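Local coordinates for cytochrome c-552/4 domain-containing protein (Ignicoccus hospitalis KIN4/I, PDB 4QO5) that binds eight c-type hemes as a membrane-associated multiheme cytochrome and probably carries electrons along them, its precise physiological role being unknown, at residues N257-F260 / M261-K265; T283-C287 / H288-L292; T305-V308 / D309-L312; I406-C410 / H411-Y415. All blocks are in the same frame, centred on the assembly; numbering follows the deposited sequence.

Each contact lies within one unbroken stretch of chain, so none closes a long loop or encloses another, and they follow in series. Interaction 1 lies at the C-terminal end of helix 254-262; its W259 packs against T283, where interaction 2 begins, a CXXCH heme site on helix 284-288. Interaction 3, the turn 305-312 after strand 300-302, comes back to that site: M289 O and T305 N are 2.9 Å apart, a probable hydrogen bond, and R311 reaches S290 O. Interaction 4, the CXXCH site between helices 393-407 and 413-447, is joined to both by I406, which packs on L292 and R311. Interactions 1 and 4 also face the second subunit.

Interaction 1: residues N257-F260 / M261-K265; sequences NIWF and MHHKK
H263 folds back over W259 at the C-terminal end of helix 254-262, where the alpha helix gives way to a 3-10 turn. The backbone oxygen W259 O is gripped by two donors of the same histidine, H263 N at 2.9 Å and H263 ND1, also at 2.9 Å, W259 O lying close to the plane of the imidazole. With chi1 at 80°, H263 CG sits between its own backbone N and carbonyl carbon, which lets ND1 turn back to that oxygen while the ring lies flat on the indole. Their planes are 4° apart, a face-to-face stack with the six-membered ring, and H263 CB makes a CH-pi contact over the five-membered ring. One residue earlier, I258 O takes H262 N at 2.8 Å; H262 NE2 bonds to D225 of the second subunit. K264 NZ donates to M261 O at 3.0 Å and forms a salt bridge with E227 of the second subunit. A water bridges the last turn, donating to F260 O and accepting from K264 N.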
loop_
_atom_site.group_PDB
_atom_site.type_symbol
_atom_site.label_atom_id
_atom_site.label_comp_id
_atom_site.label_asym_id
_atom_site.label_seq_id
_atom_site.Cartn_x
_atom_site.Cartn_y
_atom_site.Cartn_z
ATOM N N ASN A 257 -3.143 12.304 4.989
ATOM C CA ASN A 257 -4.233 12.575 4.057
ATOM C C ASN A 257 -4.156 14.018 3.594
ATOM O O ASN A 257 -4.257 14.305 2.407
ATOM C CB ASN A 257 -5.608 12.388 4.721
ATOM C CG ASN A 257 -5.796 11.018 5.350
ATOM O OD1 ASN A 257 -5.097 10.054 5.032
ATOM N ND2 ASN A 257 -6.780 10.924 6.226
ATOM N N ILE A 258 -4.008 14.933 4.554
ATOM C CA ILE A 258 -3.974 16.360 4.251
ATOM C C ILE A 258 -2.729 16.733 3.424
ATOM O O ILE A 258 -2.811 17.528 2.481
ATOM C CB ILE A 258 -4.007 17.187 5.557
ATOM C CG1 ILE A 258 -5.354 17.002 6.253
ATOM C CG2 ILE A 258 -3.804 18.661 5.268
ATOM C CD1 ILE A 258 -5.340 17.516 7.705
ATOM N N TRP A 259 -1.587 16.163 3.783
ATOM C CA TRP A 259 -0.355 16.475 3.073
ATOM C C TRP A 259 -0.484 16.081 1.597
ATOM O O TRP A 259 -0.159 16.875 0.711
ATOM C CB TRP A 259 0.845 15.777 3.707
ATOM C CG TRP A 259 2.144 16.219 3.083
ATOM C CD1 TRP A 259 2.936 17.255 3.497
ATOM C CD2 TRP A 259 2.794 15.651 1.929
ATOM N NE1 TRP A 259 4.025 17.369 2.674
ATOM C CE2 TRP A 259 3.974 16.394 1.712
ATOM C CE3 TRP A 259 2.495 14.586 1.071
ATOM C CZ2 TRP A 259 4.864 16.108 0.667
ATOM C CZ3 TRP A 259 3.393 14.295 0.017
ATOM C CH2 TRP A 259 4.548 15.067 -0.172
ATOM N N PHE A 260 -1.001 14.882 1.338
ATOM C CA PHE A 260 -1.170 14.433 -0.058
ATOM C C PHE A 260 -1.958 15.437 -0.904
ATOM O O PHE A 260 -1.595 15.696 -2.061
ATOM C CB PHE A 260 -1.805 13.035 -0.134
ATOM C CG PHE A 260 -0.873 11.927 0.268
ATOM C CD1 PHE A 260 0.391 11.821 -0.298
ATOM C CD2 PHE A 260 -1.261 10.983 1.191
ATOM C CE1 PHE A 260 1.256 10.791 0.065
ATOM C CE2 PHE A 260 -0.408 9.962 1.564
ATOM C CZ PHE A 260 0.854 9.862 1.000
ATOM N N MET A 261 -3.026 16.010 -0.335
ATOM C CA MET A 261 -3.859 16.934 -1.094
ATOM C C MET A 261 -3.425 18.401 -1.075
ATOM O O MET A 261 -3.747 19.145 -2.007
ATOM C CB MET A 261 -5.328 16.843 -0.655
ATOM C CG MET A 261 -5.991 15.533 -1.000
ATOM S SD MET A 261 -5.829 15.080 -2.752
ATOM C CE MET A 261 -6.544 16.496 -3.564
ATOM N N HIS A 262 -2.728 18.833 -0.024
ATOM C CA HIS A 262 -2.375 20.251 0.119
ATOM C C HIS A 262 -0.903 20.609 -0.138
ATOM O O HIS A 262 -0.580 21.786 -0.276
ATOM C CB HIS A 262 -2.778 20.777 1.513
ATOM C CG HIS A 262 -4.229 21.104 1.631
ATOM N ND1 HIS A 262 -4.791 21.613 2.783
ATOM C CD2 HIS A 262 -5.246 20.994 0.732
ATOM C CE1 HIS A 262 -6.084 21.808 2.592
ATOM N NE2 HIS A 262 -6.386 21.435 1.357
ATOM N N HIS A 263 -0.013 19.627 -0.253
ATOM C CA HIS A 263 1.422 19.964 -0.310
ATOM C C HIS A 263 1.827 20.737 -1.569
ATOM O O HIS A 263 2.876 21.362 -1.603
ATOM C CB HIS A 263 2.322 18.742 -0.097
ATOM C CG HIS A 263 2.485 17.883 -1.310
ATOM N ND1 HIS A 263 1.609 16.869 -1.633
ATOM C CD2 HIS A 263 3.447 17.870 -2.266
ATOM C CE1 HIS A 263 2.016 16.277 -2.743
ATOM N NE2 HIS A 263 3.128 16.865 -3.146
ATOM N N LYS A 264 0.977 20.706 -2.593
ATOM C CA LYS A 264 1.213 21.492 -3.791
ATOM C C LYS A 264 1.197 22.990 -3.496
ATOM O O LYS A 264 1.719 23.791 -4.279
ATOM C CB LYS A 264 0.177 21.154 -4.874
ATOM C CG LYS A 264 -1.251 21.512 -4.493
ATOM C CD LYS A 264 -2.215 21.267 -5.658
ATOM C CE LYS A 264 -3.616 21.772 -5.350
ATOM N NZ LYS A 264 -4.311 20.995 -4.282
ATOM N N LYS A 265 0.615 23.380 -2.364
ATOM C CA LYS A 265 0.598 24.791 -1.992
ATOM C C LYS A 265 1.532 25.080 -0.812
ATOM O O LYS A 265 1.556 26.190 -0.292
ATOM C CB LYS A 265 -0.838 25.287 -1.725
ATOM C CG LYS A 265 -1.592 24.585 -0.591
ATOM C CD LYS A 265 -3.117 24.740 -0.702
ATOM C CE LYS A 265 -3.707 23.710 -1.663
ATOM N NZ LYS A 265 -5.185 23.818 -1.800
HETATM O O HOH W 1 -0.873 18.249 -3.368
#

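Interaction 2: residues T283-C287 / H288-L292; sequences TCATC and HMSLL. With HEC (heme c), chain H.
C284, C287 and H288 form a CXXCH heme c attachment motif on the short helix 284-288. In the first shell, H288 NE2 binds the heme iron at 2.1 Å, and M486 SD supplies the other axial ligand. C284 SG is joined covalently to the vinyl-derived carbon CAB and C287 SG to CAC, both thioether bonds being stretched in the model. The H288 side chain leans back on the helix, with CG anti to its carbonyl carbon (chi1 -74°) and CB packed 3.2 Å from C284 O. The same oxygen accepts H288 N at 3.0 Å, a hydrogen bond that holds the ligand's backbone against the first cysteine. Farther out, A285 O receives two backbone donors from opposite faces of its plane, M289 N at 2.9 Å and S290 N at 2.8 Å, as the chain leaves the helix. This turn points S290 OG at a propionate of a neighbouring heme, to which it is hydrogen-bonded. L292 comes back across T286 at about a right angle, its CD1 4.1 Å from T286 CG2. At the helix start, T283 is the N-cap residue, and its backbone N donates to T286 OG1 at 3.0 Å.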
loop_
_atom_site.group_PDB
_atom_site.type_symbol
_atom_site.label_atom_id
_atom_site.label_comp_id
_atom_site.label_asym_id
_atom_site.label_seq_id
_atom_site.Cartn_x
_atom_site.Cartn_y
_atom_site.Cartn_z
ATOM N N THR A 283 5.308 16.175 7.845
ATOM C CA THR A 283 5.877 14.949 7.312
ATOM C C THR A 283 6.884 14.368 8.294
ATOM O O THR A 283 7.119 14.936 9.367
ATOM C CB THR A 283 6.642 15.198 6.000
ATOM O OG1 THR A 283 7.758 16.073 6.248
ATOM C CG2 THR A 283 5.729 15.806 4.946
ATOM N N CYS A 284 7.503 13.256 7.905
ATOM C CA CYS A 284 8.517 12.616 8.747
ATOM C C CYS A 284 9.559 13.618 9.210
ATOM O O CYS A 284 9.860 13.698 10.398
ATOM C CB CYS A 284 9.241 11.523 7.981
ATOM S SG CYS A 284 8.255 10.696 6.741
ATOM N N ALA A 285 10.111 14.383 8.276
ATOM C CA ALA A 285 11.173 15.340 8.626
ATOM C C ALA A 285 10.688 16.385 9.632
ATOM O O ALA A 285 11.428 16.771 10.534
ATOM C CB ALA A 285 11.712 16.022 7.392
ATOM N N THR A 286 9.444 16.841 9.477
ATOM C CA THR A 286 8.888 17.866 10.372
ATOM C C THR A 286 9.061 17.482 11.827
ATOM O O THR A 286 9.525 18.280 12.649
ATOM C CB THR A 286 7.366 18.101 10.129
ATOM O OG1 THR A 286 7.123 18.392 8.740
ATOM C CG2 THR A 286 6.878 19.254 10.999
ATOM N N CYS A 287 8.745 16.234 12.143
ATOM C CA CYS A 287 8.759 15.825 13.535
ATOM C C CYS A 287 10.082 15.219 13.974
ATOM O O CYS A 287 10.373 15.179 15.165
ATOM C CB CYS A 287 7.626 14.855 13.799
ATOM S SG CYS A 287 6.021 15.661 13.514
ATOM N N HIS A 288 10.875 14.763 13.009
ATOM C CA HIS A 288 12.074 13.988 13.319
ATOM C C HIS A 288 13.420 14.633 13.096
ATOM O O HIS A 288 14.392 14.197 13.705
ATOM C CB HIS A 288 12.041 12.660 12.565
ATOM C CG HIS A 288 11.076 11.702 13.157
ATOM N ND1 HIS A 288 11.281 11.121 14.389
ATOM C CD2 HIS A 288 9.855 11.290 12.739
ATOM C CE1 HIS A 288 10.247 10.361 14.691
ATOM N NE2 HIS A 288 9.386 10.426 13.693
ATOM N N MET A 289 13.490 15.664 12.252
ATOM C CA MET A 289 14.793 16.154 11.801
ATOM C C MET A 289 14.883 17.649 11.547
ATOM O O MET A 289 15.935 18.252 11.747
ATOM C CB MET A 289 15.221 15.430 10.501
ATOM C CG MET A 289 15.427 13.930 10.679
ATOM S SD MET A 289 16.182 13.121 9.260
ATOM C CE MET A 289 17.915 13.587 9.469
ATOM N N SER A 290 13.791 18.248 11.099
ATOM C CA SER A 290 13.858 19.588 10.495
ATOM C C SER A 290 14.163 20.731 11.465
ATOM O O SER A 290 13.776 20.688 12.621
ATOM C CB SER A 290 12.530 19.903 9.811
ATOM O OG SER A 290 12.330 19.050 8.698
ATOM N N LEU A 291 14.817 21.771 10.955
ATOM C CA LEU A 291 14.824 23.069 11.619
ATOM C C LEU A 291 13.432 23.677 11.454
ATOM O O LEU A 291 12.941 23.823 10.335
ATOM C CB LEU A 291 15.852 23.986 10.969
ATOM C CG LEU A 291 15.804 25.476 11.312
ATOM C CD1 LEU A 291 16.007 25.725 12.826
ATOM C CD2 LEU A 291 16.868 26.223 10.500
ATOM N N LEU A 292 12.787 24.001 12.566
ATOM C CA LEU A 292 11.452 24.605 12.540
ATOM C C LEU A 292 11.497 25.958 13.237
ATOM O O LEU A 292 12.014 26.072 14.351
ATOM C CB LEU A 292 10.437 23.703 13.239
ATOM C CG LEU A 292 10.179 22.310 12.643
ATOM C CD1 LEU A 292 9.073 21.624 13.453
ATOM C CD2 LEU A 292 9.841 22.306 11.119
HETATM FE FE HEC H . 7.591 9.289 13.550
HETATM C CHA HEC H . 8.344 7.386 16.325
HETATM C CHB HEC H . 9.783 7.475 11.652
HETATM C CHC HEC H . 6.265 10.661 10.762
HETATM C CHD HEC H . 6.162 11.644 15.459
HETATM N NA HEC H . 8.827 7.755 13.925
HETATM C C1A HEC H . 8.930 7.047 15.115
HETATM C C2A HEC H . 9.753 5.886 14.880
HETATM C C3A HEC H . 10.133 5.889 13.589
HETATM C C4A HEC H . 9.577 7.072 12.961
HETATM C CMA HEC H . 11.028 4.859 12.856
HETATM C CAA HEC H . 10.077 4.830 15.960
HETATM C CBA HEC H . 11.534 4.999 16.410
HETATM C CGA HEC H . 11.676 4.109 17.617
HETATM O O1A HEC H . 11.900 2.884 17.442
HETATM O O2A HEC H . 11.516 4.627 18.755
HETATM N NB HEC H . 8.016 9.143 11.610
HETATM C C1B HEC H . 8.867 8.237 11.015
HETATM C C2B HEC H . 8.535 8.134 9.638
HETATM C C3B HEC H . 7.521 8.990 9.454
HETATM C C4B HEC H . 7.204 9.660 10.664
HETATM C CMB HEC H . 9.307 7.175 8.683
HETATM C CAB HEC H . 6.622 9.368 8.292
HETATM C CBB HEC H . 6.311 8.190 7.363
HETATM N NC HEC H . 6.562 10.878 13.144
HETATM C C1C HEC H . 5.981 11.267 11.953
HETATM C C2C HEC H . 5.282 12.521 12.143
HETATM C C3C HEC H . 5.044 12.547 13.469
HETATM C C4C HEC H . 5.968 11.665 14.103
HETATM C CMC HEC H . 4.310 12.991 11.040
HETATM C CAC HEC H . 4.275 13.512 14.401
HETATM C CBC HEC H . 3.043 14.228 13.831
HETATM N ND HEC H . 7.309 9.486 15.577
HETATM C C1D HEC H . 6.634 10.557 16.141
HETATM C C2D HEC H . 6.543 10.368 17.557
HETATM C C3D HEC H . 7.196 9.029 17.825
HETATM C C4D HEC H . 7.662 8.553 16.536
HETATM C CMD HEC H . 5.864 11.316 18.570
HETATM C CAD HEC H . 7.422 8.344 19.177
HETATM C CBD HEC H . 8.744 8.967 19.675
HETATM C CGD HEC H . 9.448 8.003 20.589
HETATM O O1D HEC H . 9.206 6.781 20.458
HETATM O O2D HEC H . 10.253 8.443 21.456
#

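Interaction 3: residues T305-V308 / D309-L312; sequences THNV and DTRL. With HEC (heme c), chain F.
T305 and N307 meet T310 in a tight polar turn around the heme ligand H306, in the loop between strands 300-302 and 314-315, leading into the short 3-10 segment V308-R311. N307 O is the shared acceptor, held by three donors. T310 OG1 comes almost head-on at 3.0 Å (C=O...O angle 173°), whereas T310 N at 3.2 Å and T305 OG1 at 2.9 Å lie above the carbonyl plane. A chi1 of 66° turns T310 OG1 back over its own backbone and onto that oxygen. The N307 amide crosses the D309 carboxylate with planes 75° apart; a water links N307 ND2 to D309 OD1, which also bonds to S125. H306 NE2 binds the iron of its heme opposite H219. R311 N closes the 3-10 turn on V308 O at 3.2 Å, while its guanidinium bonds to E303 O, S290 O and C287 O. The turn is thus tied to the end of helix 284-288 and the chain beyond strand 300-302, with L312 O bonded to R399 of helix 393-407.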
loop_
_atom_site.group_PDB
_atom_site.type_symbol
_atom_site.label_atom_id
_atom_site.label_comp_id
_atom_site.label_asym_id
_atom_site.label_seq_id
_atom_site.Cartn_x
_atom_site.Cartn_y
_atom_site.Cartn_z
ATOM N N THR A 305 18.352 18.327 13.291
ATOM C CA THR A 305 19.284 17.274 13.695
ATOM C C THR A 305 19.475 16.194 12.631
ATOM O O THR A 305 18.506 15.741 12.021
ATOM C CB THR A 305 18.858 16.601 15.017
ATOM O OG1 THR A 305 19.867 15.668 15.422
ATOM C CG2 THR A 305 17.529 15.870 14.869
ATOM N N HIS A 306 20.730 15.785 12.429
ATOM C CA HIS A 306 21.029 14.615 11.599
ATOM C C HIS A 306 21.331 13.411 12.463
ATOM O O HIS A 306 21.828 12.397 11.998
ATOM C CB HIS A 306 22.170 14.882 10.624
ATOM C CG HIS A 306 21.709 15.485 9.340
ATOM N ND1 HIS A 306 21.418 16.828 9.213
ATOM C CD2 HIS A 306 21.440 14.924 8.140
ATOM C CE1 HIS A 306 21.018 17.073 7.982
ATOM N NE2 HIS A 306 21.031 15.939 7.313
ATOM N N ASN A 307 21.048 13.549 13.748
ATOM C CA ASN A 307 21.077 12.394 14.635
ATOM C C ASN A 307 19.664 12.228 15.128
ATOM O O ASN A 307 19.276 12.866 16.115
ATOM C CB ASN A 307 21.996 12.660 15.818
ATOM C CG ASN A 307 22.104 11.458 16.750
ATOM O OD1 ASN A 307 21.347 10.493 16.630
ATOM N ND2 ASN A 307 23.028 11.521 17.681
ATOM N N VAL A 308 18.893 11.380 14.451
ATOM C CA VAL A 308 17.468 11.276 14.769
ATOM C C VAL A 308 17.193 10.769 16.184
ATOM O O VAL A 308 16.133 11.055 16.740
ATOM C CB VAL A 308 16.701 10.422 13.750
ATOM C CG1 VAL A 308 16.846 11.026 12.365
ATOM C CG2 VAL A 308 17.218 9.008 13.760
ATOM N N ASP A 309 18.138 10.023 16.759
ATOM C CA ASP A 309 18.001 9.501 18.122
ATOM C C ASP A 309 17.681 10.601 19.139
ATOM O O ASP A 309 16.971 10.366 20.125
ATOM C CB ASP A 309 19.305 8.826 18.593
ATOM C CG ASP A 309 19.842 7.802 17.603
ATOM O OD1 ASP A 309 21.031 7.434 17.740
ATOM O OD2 ASP A 309 19.092 7.375 16.697
ATOM N N THR A 310 18.228 11.794 18.912
ATOM C CA THR A 310 18.158 12.868 19.896
ATOM C C THR A 310 16.739 13.355 20.177
ATOM O O THR A 310 16.508 14.057 21.155
ATOM C CB THR A 310 19.027 14.080 19.511
ATOM O OG1 THR A 310 18.502 14.697 18.331
ATOM C CG2 THR A 310 20.449 13.644 19.264
ATOM N N ARG A 311 15.802 12.984 19.316
ATOM C CA ARG A 311 14.414 13.393 19.480
ATOM C C ARG A 311 13.527 12.331 20.123
ATOM O O ARG A 311 12.402 12.625 20.530
ATOM C CB ARG A 311 13.833 13.817 18.139
ATOM C CG ARG A 311 14.543 15.015 17.579
ATOM C CD ARG A 311 13.599 15.865 16.828
ATOM N NE ARG A 311 14.247 17.033 16.271
ATOM C CZ ARG A 311 13.676 17.800 15.362
ATOM N NH1 ARG A 311 12.450 17.502 14.939
ATOM N NH2 ARG A 311 14.322 18.846 14.865
ATOM N N LEU A 312 14.051 11.114 20.249
ATOM C CA LEU A 312 13.265 9.980 20.723
ATOM C C LEU A 312 13.485 9.707 22.208
ATOM O O LEU A 312 14.634 9.676 22.672
ATOM C CB LEU A 312 13.626 8.733 19.912
ATOM C CG LEU A 312 13.628 8.900 18.394
ATOM C CD1 LEU A 312 14.255 7.668 17.718
ATOM C CD2 LEU A 312 12.214 9.144 17.864
HETATM FE FE HEC F . 20.689 15.403 5.257
HETATM C CHA HEC F . 19.037 18.426 4.913
HETATM C CHB HEC F . 23.646 16.857 4.428
HETATM C CHC HEC F . 22.325 12.371 5.673
HETATM C CHD HEC F . 17.763 13.905 6.122
HETATM N NA HEC F . 21.171 17.242 4.747
HETATM C C1A HEC F . 20.400 18.382 4.719
HETATM C C2A HEC F . 21.229 19.512 4.405
HETATM C C3A HEC F . 22.481 19.073 4.293
HETATM C C4A HEC F . 22.500 17.640 4.514
HETATM C CMA HEC F . 23.711 19.933 3.972
HETATM C CAA HEC F . 20.750 20.971 4.247
HETATM C CBA HEC F . 20.384 21.548 5.622
HETATM C CGA HEC F . 21.645 21.718 6.436
HETATM O O1A HEC F . 22.430 22.653 6.138
HETATM O O2A HEC F . 21.862 20.919 7.377
HETATM N NB HEC F . 22.568 14.775 5.032
HETATM C C1B HEC F . 23.689 15.532 4.790
HETATM C C2B HEC F . 24.854 14.681 4.955
HETATM C C3B HEC F . 24.393 13.481 5.368
HETATM C C4B HEC F . 22.990 13.512 5.367
HETATM C CMB HEC F . 26.309 15.207 4.867
HETATM C CAB HEC F . 24.913 12.119 5.879
HETATM C CBB HEC F . 26.103 12.323 6.884
HETATM N NC HEC F . 20.247 13.563 5.797
HETATM C C1C HEC F . 20.964 12.397 5.860
HETATM C C2C HEC F . 20.086 11.252 5.881
HETATM C C3C HEC F . 18.923 11.791 6.279
HETATM C C4C HEC F . 18.930 13.184 6.032
HETATM C CMC HEC F . 20.629 9.861 6.296
HETATM C CAC HEC F . 17.568 11.239 6.720
HETATM C CBC HEC F . 17.631 10.065 7.740
HETATM N ND HEC F . 18.721 16.042 5.464
HETATM C C1D HEC F . 17.671 15.242 5.873
HETATM C C2D HEC F . 16.489 16.035 6.011
HETATM C C3D HEC F . 16.887 17.442 5.602
HETATM C C4D HEC F . 18.302 17.353 5.315
HETATM C CMD HEC F . 15.086 15.546 6.433
HETATM C CAD HEC F . 16.023 18.712 5.612
HETATM C CBD HEC F . 16.302 19.290 7.009
HETATM C CGD HEC F . 15.339 20.365 7.426
HETATM O O1D HEC F . 15.764 21.279 8.186
HETATM O O2D HEC F . 14.150 20.318 7.026
HETATM O O HOH W 2 22.962 8.801 18.989
#

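Interaction 4: residues I406-C410 / H411-Y415; sequences ICSAC and HNTEY. With HEC (heme c), chain I.
The backbone of C407-H411 leaves helix 393-407 in a tight turn and enters helix 413-447 at N412, and this bend carries a CXXCH heme c motif. C410 N bonds to C407 O at 2.9 Å, and H411 then adopts an extended conformation (phi/psi -154/158°) that turns its carbonyl toward S408, where S408 CA meets H411 O at 3.2 Å in a CA-H...O contact. N412 is the N-cap of the second helix, its OD1 accepting Y415 N from above the amide plane. Among the side chains, C407 SG and C410 SG are bound covalently to heme carbons CAB and CAC, through bonds stretched in the model. H411 NE2 binds the iron at 2.1 Å, with H255 on the far side, and H411 ND1 is hydrogen-bonded to a propionate oxygen of another heme, which probably fixes the rotation of the ring and may strengthen its donation to iron. Y415 CE1 lies 3.3 Å above one face of the imidazole, toward its rim; C410 CB flanks the other face more loosely. Y415, with CG anti to its backbone N (chi1 -175°), extends toward the porphyrin; its hydroxyl bonds to R221 of the second subunit, and Y415 OH lies 3.1 Å from heme C2A.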
loop_
_atom_site.group_PDB
_atom_site.type_symbol
_atom_site.label_atom_id
_atom_site.label_comp_id
_atom_site.label_asym_id
_atom_site.label_seq_id
_atom_site.Cartn_x
_atom_site.Cartn_y
_atom_site.Cartn_z
ATOM N N ILE A 406 6.760 20.867 19.093
ATOM C CA ILE A 406 6.455 20.783 17.669
ATOM C C ILE A 406 4.952 20.673 17.425
ATOM O O ILE A 406 4.409 21.442 16.640
ATOM C CB ILE A 406 7.188 19.620 16.972
ATOM C CG1 ILE A 406 8.703 19.832 17.077
ATOM C CG2 ILE A 406 6.734 19.514 15.507
ATOM C CD1 ILE A 406 9.541 18.691 16.497
ATOM N N CYS A 407 4.279 19.736 18.102
ATOM C CA CYS A 407 2.825 19.588 17.938
ATOM C C CYS A 407 2.109 20.893 18.224
ATOM O O CYS A 407 1.066 21.180 17.608
ATOM C CB CYS A 407 2.235 18.555 18.895
ATOM S SG CYS A 407 3.241 17.118 19.139
ATOM N N SER A 408 2.659 21.647 19.181
ATOM C CA SER A 408 2.056 22.882 19.669
ATOM C C SER A 408 2.032 24.003 18.649
ATOM O O SER A 408 1.365 25.017 18.853
ATOM C CB SER A 408 2.772 23.363 20.935
ATOM O OG SER A 408 2.459 22.490 22.001
ATOM N N ALA A 409 2.740 23.821 17.542
ATOM C CA ALA A 409 2.599 24.755 16.433
ATOM C C ALA A 409 1.198 24.660 15.840
ATOM O O ALA A 409 0.707 25.626 15.246
ATOM C CB ALA A 409 3.648 24.487 15.357
ATOM N N CYS A 410 0.549 23.509 16.013
ATOM C CA CYS A 410 -0.748 23.254 15.355
ATOM C C CYS A 410 -1.863 22.675 16.234
ATOM O O CYS A 410 -2.950 22.345 15.736
ATOM C CB CYS A 410 -0.531 22.331 14.166
ATOM S SG CYS A 410 0.792 22.927 13.086
ATOM N N HIS A 411 -1.593 22.564 17.532
ATOM C CA HIS A 411 -2.499 21.926 18.479
ATOM C C HIS A 411 -2.226 22.509 19.841
ATOM O O HIS A 411 -1.126 22.983 20.085
ATOM C CB HIS A 411 -2.165 20.446 18.608
ATOM C CG HIS A 411 -2.421 19.658 17.375
ATOM N ND1 HIS A 411 -3.687 19.512 16.836
ATOM C CD2 HIS A 411 -1.595 18.931 16.589
ATOM C CE1 HIS A 411 -3.621 18.755 15.762
ATOM N NE2 HIS A 411 -2.357 18.388 15.595
ATOM N N ASN A 412 -3.190 22.414 20.750
ATOM C CA ASN A 412 -2.908 22.749 22.141
ATOM C C ASN A 412 -2.053 21.666 22.813
ATOM O O ASN A 412 -1.979 20.521 22.343
ATOM C CB ASN A 412 -4.193 23.028 22.939
ATOM C CG ASN A 412 -4.949 21.759 23.318
ATOM O OD1 ASN A 412 -4.634 21.104 24.313
ATOM N ND2 ASN A 412 -5.983 21.432 22.550
ATOM N N THR A 413 -1.386 22.044 23.896
ATOM C CA THR A 413 -0.424 21.172 24.552
ATOM C C THR A 413 -1.051 19.931 25.181
ATOM O O THR A 413 -0.456 18.852 25.159
ATOM C CB THR A 413 0.372 21.951 25.630
ATOM O OG1 THR A 413 1.178 22.937 24.977
ATOM C CG2 THR A 413 1.275 21.017 26.429
ATOM N N GLU A 414 -2.241 20.082 25.760
ATOM C CA GLU A 414 -2.897 18.956 26.424
ATOM C C GLU A 414 -3.316 17.873 25.419
ATOM O O GLU A 414 -3.260 16.670 25.704
ATOM C CB GLU A 414 -4.100 19.456 27.239
ATOM C CG GLU A 414 -4.985 18.354 27.771
ATOM C CD GLU A 414 -4.275 17.400 28.727
ATOM O OE1 GLU A 414 -3.214 17.762 29.283
ATOM O OE2 GLU A 414 -4.787 16.275 28.920
ATOM N N TYR A 415 -3.737 18.321 24.243
ATOM C CA TYR A 415 -4.065 17.458 23.110
ATOM C C TYR A 415 -2.866 16.557 22.761
ATOM O O TYR A 415 -2.988 15.335 22.641
ATOM C CB TYR A 415 -4.387 18.382 21.933
ATOM C CG TYR A 415 -4.888 17.774 20.635
ATOM C CD1 TYR A 415 -4.006 17.246 19.708
ATOM C CD2 TYR A 415 -6.237 17.827 20.302
ATOM C CE1 TYR A 415 -4.456 16.740 18.494
ATOM C CE2 TYR A 415 -6.700 17.326 19.094
ATOM C CZ TYR A 415 -5.802 16.784 18.201
ATOM O OH TYR A 415 -6.261 16.297 17.010
HETATM FE FE HEC I . -1.596 16.883 14.275
HETATM C CHA HEC I . -4.695 15.828 13.309
HETATM C CHB HEC I . -1.742 14.802 17.028
HETATM C CHC HEC I . 1.653 17.570 15.021
HETATM C CHD HEC I . -1.696 19.448 12.090
HETATM N NA HEC I . -2.935 15.566 14.997
HETATM C C1A HEC I . -4.172 15.252 14.437
HETATM C C2A HEC I . -4.803 14.217 15.235
HETATM C C3A HEC I . -3.982 13.964 16.261
HETATM C C4A HEC I . -2.807 14.787 16.135
HETATM C CMA HEC I . -4.217 12.932 17.379
HETATM C CAA HEC I . -6.195 13.552 14.991
HETATM C CBA HEC I . -6.012 12.274 14.154
HETATM C CGA HEC I . -7.224 11.368 14.190
HETATM O O1A HEC I . -8.149 11.618 15.001
HETATM O O2A HEC I . -7.264 10.378 13.410
HETATM N NB HEC I . -0.302 16.337 15.767
HETATM C C1B HEC I . -0.535 15.359 16.717
HETATM C C2B HEC I . 0.706 15.010 17.350
HETATM C C3B HEC I . 1.666 15.754 16.771
HETATM C C4B HEC I . 1.034 16.618 15.797
HETATM C CMB HEC I . 0.742 13.911 18.445
HETATM C CAB HEC I . 3.218 15.755 16.926
HETATM C CBB HEC I . 3.865 14.490 17.558
HETATM N NC HEC I . -0.322 18.231 13.711
HETATM C C1C HEC I . 1.009 18.335 14.080
HETATM C C2C HEC I . 1.596 19.488 13.438
HETATM C C3C HEC I . 0.717 19.827 12.483
HETATM C C4C HEC I . -0.533 19.171 12.751
HETATM C CMC HEC I . 3.138 19.690 13.482
HETATM C CAC HEC I . 0.700 20.864 11.336
HETATM C CBC HEC I . 2.043 21.132 10.633
HETATM N ND HEC I . -2.969 17.538 12.932
HETATM C C1D HEC I . -2.812 18.674 12.138
HETATM C C2D HEC I . -4.000 18.899 11.358
HETATM C C3D HEC I . -4.913 17.764 11.744
HETATM C C4D HEC I . -4.211 16.971 12.712
HETATM C CMD HEC I . -4.259 20.041 10.355
HETATM C CAD HEC I . -6.329 17.502 11.202
HETATM C CBD HEC I . -7.312 17.949 12.285
HETATM C CGD HEC I . -8.583 17.129 12.186
HETATM O O1D HEC I . -8.596 15.979 12.702
HETATM O O2D HEC I . -9.596 17.617 11.619
#